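Local coordinates for protein tumor necrosis factor ligand superfamily member 13 (Mus musculus, PDB 1U5X) that acts as a homotrimeric cytokine of the tumor necrosis factor family that binds the receptors TACI and BCMA and helps regulate tumor cell growth, at the interface of chains A and B. Residues are numbered along the deposited sequence; one frame, centred on the assembly and turned at random. Chains: chain A/B, Tumor necrosis factor ligand superfamily member 13.

The interface of chains A and B. Residues chain A 86-89, 101; chain B 60, 88, 98-100.
Between two subunits of the APRIL homotrimer, an antiparallel bridge pairs A:Arg88 with B:Asn99. The side chain of A:Arg88 starts with CG anti to its carbonyl carbon, CB passing 4.2 Å from B:Asn99 OD1, and bends at chi2 (-104°) toward chain B. A:Arg88 CZ comes within 3.4 Å of B:Arg88 NE, which lies over one guanidinium face, toward the rim. At the tip A:Arg88 NH1 donates to a lone pair of the B:Ser100 carbonyl O at 2.7 Å, although that oxygen is tilted from the guanidinium plane. The opposite face is backed by the A:Cys86–A:Cys101 disulfide, with A:Cys101 SG over its centre. The two guanidinium planes stand 78° apart, so the arginines cross rather than stack, and A:Arg88 NH2 and B:Arg88 NH2 come within 3.2 Å without a hydrogen bond. If both groups are charged, as expected, the B:Ser100 carbonyl, also weakly contacted by B:Arg88 NE, may offset part of their repulsion.

Alongside, B:Ser100 OG occupies the crowded position between its backbone N and carbonyl carbon, from which it accepts a nearly straight bond (175° at H) from A:Ile87 N at 2.9 Å. B:Ser100 N and OG both donate to A:Ile87 O. Farther along, A:Ser89 OG donates a hydrogen bond to a lone pair of B:Tyr98 O at 2.7 Å and accepts from B:Tyr98 N, while A:Ser89 N reaches B:Asn99 OD1 from above the carbonyl plane. Water 1 links that OD1 to A:Ser89 O. Beside the polar row, A:Ile87 crosses B:Leu60 obliquely, their CD1 atoms packing tightly.

In the jelly-roll TNF homology domain, the loop after strand 80-85 thus bridges to the start of chain B strand 99-109 at a subunit boundary of the trimer.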
# COMPACT_ATOMS: atom_id res chain seq x y z
N CYS A 86 -0.54 8.89 -6.41
CA CYS A 86 0.48 8.89 -5.37
C CYS A 86 1.30 10.15 -5.57
O CYS A 86 1.53 10.53 -6.71
CB CYS A 86 1.32 7.64 -5.54
SG CYS A 86 2.41 7.40 -4.17
N ILE A 87 1.68 10.84 -4.50
CA ILE A 87 2.47 12.08 -4.62
C ILE A 87 3.64 12.09 -3.63
O ILE A 87 3.43 11.78 -2.47
CB ILE A 87 1.59 13.35 -4.40
CG1 ILE A 87 0.33 13.32 -5.25
CG2 ILE A 87 2.37 14.59 -4.76
CD1 ILE A 87 -0.74 14.19 -4.70
N ARG A 88 4.84 12.48 -4.06
CA ARG A 88 6.04 12.51 -3.20
C ARG A 88 6.91 13.68 -3.52
O ARG A 88 7.35 13.80 -4.64
CB ARG A 88 6.93 11.29 -3.46
CG ARG A 88 6.42 10.02 -2.93
CD ARG A 88 7.09 9.52 -1.67
NE ARG A 88 6.26 8.45 -1.13
CZ ARG A 88 4.99 8.58 -0.76
NH1 ARG A 88 4.36 9.75 -0.80
NH2 ARG A 88 4.33 7.51 -0.34
N SER A 89 7.22 14.51 -2.52
CA SER A 89 8.27 15.52 -2.67
C SER A 89 9.63 14.81 -2.70
O SER A 89 9.85 13.78 -2.04
CB SER A 89 8.21 16.52 -1.54
OG SER A 89 6.96 17.18 -1.54
N CYS A 101 6.84 5.51 -4.58
CA CYS A 101 5.51 6.03 -4.32
C CYS A 101 4.55 4.89 -4.57
O CYS A 101 4.40 4.45 -5.69
CB CYS A 101 5.24 7.22 -5.24
SG CYS A 101 4.11 8.41 -4.56
N LEU B 60 -3.71 12.58 1.60
CA LEU B 60 -2.88 13.49 0.84
C LEU B 60 -2.65 14.78 1.64
O LEU B 60 -3.60 15.48 1.95
CB LEU B 60 -3.55 13.80 -0.50
CG LEU B 60 -2.94 14.92 -1.33
CD1 LEU B 60 -1.45 14.67 -1.46
CD2 LEU B 60 -3.67 15.00 -2.71
N ARG B 88 4.92 10.70 7.56
CA ARG B 88 5.69 11.35 6.48
C ARG B 88 6.24 12.67 6.92
O ARG B 88 5.46 13.53 7.29
CB ARG B 88 4.80 11.68 5.28
CG ARG B 88 4.39 10.54 4.47
CD ARG B 88 5.11 10.37 3.15
NE ARG B 88 4.81 9.05 2.65
CZ ARG B 88 5.09 7.90 3.27
NH1 ARG B 88 5.74 7.88 4.43
NH2 ARG B 88 4.71 6.76 2.73
N TYR B 98 4.16 18.57 -0.62
CA TYR B 98 3.12 17.64 -1.01
C TYR B 98 3.56 16.22 -0.81
O TYR B 98 4.70 15.85 -1.16
CB TYR B 98 2.76 17.83 -2.47
CG TYR B 98 2.33 19.21 -2.85
CD1 TYR B 98 3.26 20.17 -3.20
CD2 TYR B 98 0.98 19.57 -2.86
CE1 TYR B 98 2.87 21.45 -3.55
CE2 TYR B 98 0.58 20.84 -3.22
CZ TYR B 98 1.53 21.78 -3.56
OH TYR B 98 1.15 23.04 -3.91
N ASN B 99 2.68 15.42 -0.22
CA ASN B 99 2.97 14.01 0.04
C ASN B 99 1.72 13.21 0.37
O ASN B 99 0.98 13.59 1.27
CB ASN B 99 3.93 13.89 1.24
CG ASN B 99 5.39 14.09 0.87
OD1 ASN B 99 5.91 13.45 -0.03
ND2 ASN B 99 6.07 14.98 1.62
N SER B 100 1.51 12.08 -0.31
CA SER B 100 0.50 11.13 0.07
C SER B 100 1.14 10.16 1.07
O SER B 100 2.33 9.86 1.02
CB SER B 100 -0.09 10.38 -1.16
OG SER B 100 0.91 9.75 -1.94
O HOH W 1 8.63 12.44 -0.01